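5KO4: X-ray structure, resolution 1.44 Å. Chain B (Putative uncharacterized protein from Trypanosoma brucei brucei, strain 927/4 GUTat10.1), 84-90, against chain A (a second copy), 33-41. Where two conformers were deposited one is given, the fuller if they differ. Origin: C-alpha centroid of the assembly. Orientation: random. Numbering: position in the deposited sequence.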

# COMPACT_ATOMS: atom_id res chain seq x y z
N SER B 84 -8.73 6.32 -4.87
CA SER B 84 -7.34 5.92 -4.73
C SER B 84 -6.75 5.53 -6.05
O SER B 84 -7.37 4.73 -6.78
CB SER B 84 -7.21 4.72 -3.79
OG SER B 84 -5.87 4.23 -3.78
N PRO B 85 -5.48 5.89 -6.33
CA PRO B 85 -4.85 5.38 -7.54
C PRO B 85 -4.72 3.84 -7.54
O PRO B 85 -4.60 3.27 -8.59
CB PRO B 85 -3.48 6.06 -7.54
CG PRO B 85 -3.70 7.29 -6.75
CD PRO B 85 -4.59 6.84 -5.65
N PHE B 86 -4.79 3.17 -6.37
CA PHE B 86 -4.80 1.71 -6.38
C PHE B 86 -6.04 1.22 -7.13
O PHE B 86 -5.96 0.28 -7.92
CB PHE B 86 -4.84 1.16 -4.95
CG PHE B 86 -3.54 1.16 -4.19
CD1 PHE B 86 -2.46 1.93 -4.60
CD2 PHE B 86 -3.34 0.27 -3.14
CE1 PHE B 86 -1.25 1.89 -3.91
CE2 PHE B 86 -2.12 0.22 -2.47
CZ PHE B 86 -1.08 1.04 -2.86
N SER B 87 -7.20 1.82 -6.84
CA SER B 87 -8.45 1.47 -7.51
C SER B 87 -8.43 1.89 -8.98
O SER B 87 -8.97 1.15 -9.81
CB SER B 87 -9.64 2.11 -6.81
OG SER B 87 -9.80 1.47 -5.56
N THR B 88 -7.78 3.02 -9.32
CA THR B 88 -7.65 3.40 -10.73
C THR B 88 -6.92 2.32 -11.48
O THR B 88 -7.34 1.92 -12.57
CB THR B 88 -6.87 4.71 -10.85
OG1 THR B 88 -7.50 5.72 -10.07
CG2 THR B 88 -6.74 5.19 -12.29
N LEU B 89 -5.81 1.84 -10.92
CA LEU B 89 -5.04 0.79 -11.57
C LEU B 89 -5.85 -0.50 -11.64
O LEU B 89 -5.86 -1.17 -12.68
CB LEU B 89 -3.74 0.55 -10.81
CG LEU B 89 -2.90 -0.63 -11.30
CD1 LEU B 89 -2.42 -0.42 -12.74
CD2 LEU B 89 -1.73 -0.84 -10.38
N ALA B 90 -6.52 -0.87 -10.56
CA ALA B 90 -7.30 -2.12 -10.59
C ALA B 90 -8.38 -2.07 -11.68
O ALA B 90 -8.67 -3.11 -12.31
CB ALA B 90 -7.92 -2.37 -9.23
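Chain A (33-41) KLPDYRMII

This is a small apolar contact between two copies of one protein, in which a turn of chain A packs on the N-terminal part of a chain B helix, with two waters bridging at its polar margin. No direct hydrogen bond crosses between the stretches. Together they bury 308 Å².

In chain B, S84(B) is the N-cap and the helix runs from P85(B) through A90(B) and beyond. S84(B) OG accepts from F86(B) N at 3.0 Å, which caps the helix start. The helical bonds follow at once: T88(B) N to S84(B) O is 3.1 Å, and L89(B) N to P85(B) O is 3.0 Å.

Chain A comes to this helix as a type II beta turn from L34(A) to Y37(A), closed by Y37(A) N to L34(A) O at 3.1 Å. P35(A) has phi/psi of -57/129 and D36(A) has 58/20, as such a turn requires. A short helix, 37-40, follows directly. D36(A) holds its N-cap position, but its side chain makes no capping bond. I41(A) then leaves helical geometry. From L34(A) to I40(A) the contacts shift from F86(B) back to P85(B), toward the start of the chain B helix.

The nearest CA atoms across the contact are those of P85(B) and P35(A), 6.0 Å apart. P35(A) is the centre of the chain A side and has the largest covered area. Its CG lies 4.0 Å from F86(B) CD1 and 4.1 Å from L89(B) CD2. Its carbonyl is also close, with P35(A) O 3.3 Å from P85(B) CB.

L34(A) lies beside it. L34(A) CD2 is 3.9 Å from F86(B) CZ, at the edge of the ring and near its plane. The CA-to-CB bond of F86(B) points away from chain A, but the end of the side chain comes nearer. The ring can therefore meet both L34(A) and P35(A).

P85(B) also meets D36(A) and I40(A), further along chain A. P85(B) CB is 3.8 Å from D36(A) OD2, and P85(B) CG is 4.3 Å from I40(A) CG1. I40(A) thus adds a modest apolar contact from the short helix.

The hydrogen bonds of the D36(A) carboxylate to chain B run through water. Water 1 donates to D36(A) OD2 at 2.7 Å and to P85(B) O at 2.9 Å. Water 2 donates to D36(A) OD2 at 3.2 Å and lies 2.8 Å from T88(B) OG1, to which it is also hydrogen-bonded. One carboxylate oxygen is thus tied to both a backbone carbonyl and a hydroxyl of the helix.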

# COMPACT_ATOMS: atom_id res chain seq x y z
N LYS A 33 7.27 4.70 -6.13
CA LYS A 33 6.96 3.84 -7.28
C LYS A 33 5.48 3.37 -7.27
O LYS A 33 5.06 2.69 -8.22
CB LYS A 33 7.89 2.62 -7.32
CG LYS A 33 9.37 2.98 -7.51
CD LYS A 33 9.87 2.79 -8.95
CE LYS A 33 11.18 2.03 -9.03
NZ LYS A 33 12.32 2.80 -8.45
N LEU A 34 4.70 3.73 -6.24
CA LEU A 34 3.28 3.37 -6.21
C LEU A 34 2.56 4.07 -7.35
O LEU A 34 3.01 5.13 -7.81
CB LEU A 34 2.64 3.75 -4.87
CG LEU A 34 3.11 2.96 -3.66
CD1 LEU A 34 2.59 3.57 -2.40
CD2 LEU A 34 2.66 1.49 -3.74
N PRO A 35 1.45 3.51 -7.86
CA PRO A 35 0.81 4.10 -9.06
C PRO A 35 0.42 5.56 -8.86
O PRO A 35 -0.18 5.92 -7.84
CB PRO A 35 -0.42 3.21 -9.30
CG PRO A 35 -0.53 2.33 -8.10
CD PRO A 35 0.81 2.23 -7.49
N ASP A 36 0.85 6.42 -9.81
CA ASP A 36 0.56 7.86 -9.84
C ASP A 36 1.05 8.61 -8.58
O ASP A 36 0.58 9.71 -8.32
CB ASP A 36 -0.96 8.11 -10.00
CG ASP A 36 -1.58 7.48 -11.23
OD1 ASP A 36 -0.90 7.43 -12.28
OD2 ASP A 36 -2.76 7.07 -11.16
N TYR A 37 1.99 8.04 -7.82
CA TYR A 37 2.36 8.65 -6.54
C TYR A 37 2.96 10.04 -6.72
O TYR A 37 2.55 10.97 -6.02
CB TYR A 37 3.33 7.77 -5.75
CG TYR A 37 3.32 8.09 -4.28
CD1 TYR A 37 2.37 7.53 -3.44
CD2 TYR A 37 4.16 9.06 -3.76
CE1 TYR A 37 2.31 7.87 -2.09
CE2 TYR A 37 4.09 9.44 -2.43
CZ TYR A 37 3.17 8.83 -1.59
OH TYR A 37 3.09 9.23 -0.28
N ARG A 38 3.88 10.20 -7.67
CA ARG A 38 4.56 11.49 -7.89
C ARG A 38 3.60 12.52 -8.51
O ARG A 38 3.85 13.72 -8.37
CB ARG A 38 5.79 11.32 -8.79
CG ARG A 38 6.85 10.39 -8.20
CD ARG A 38 8.07 10.32 -9.11
NE ARG A 38 8.90 9.14 -8.84
CZ ARG A 38 8.66 7.92 -9.32
NH1 ARG A 38 7.59 7.69 -10.09
NH2 ARG A 38 9.48 6.91 -9.03
N MET A 39 2.52 12.07 -9.18
CA MET A 39 1.50 12.96 -9.74
C MET A 39 0.60 13.54 -8.65
O MET A 39 0.10 14.66 -8.78
CB MET A 39 0.64 12.18 -10.76
CG MET A 39 -0.37 13.03 -11.50
SD MET A 39 -1.29 12.06 -12.72
CE MET A 39 -2.68 11.51 -11.72
N ILE A 40 0.35 12.78 -7.59
CA ILE A 40 -0.58 13.16 -6.53
C ILE A 40 0.15 13.82 -5.36
O ILE A 40 -0.38 14.77 -4.78
CB ILE A 40 -1.34 11.87 -6.06
CG1 ILE A 40 -2.20 11.29 -7.23
CG2 ILE A 40 -2.22 12.15 -4.84
CD1 ILE A 40 -3.44 12.13 -7.62
N ILE A 41 1.33 13.31 -4.99
CA ILE A 41 2.05 13.76 -3.79
C ILE A 41 3.28 14.54 -4.20
O ILE A 41 4.22 13.98 -4.77
CB ILE A 41 2.41 12.52 -2.94
CG1 ILE A 41 1.12 11.78 -2.50
CG2 ILE A 41 3.26 12.90 -1.73
CD1 ILE A 41 0.14 12.60 -1.67
O HOH W 1 -3.29 4.40 -10.93
O HOH W 2 -5.64 7.83 -10.01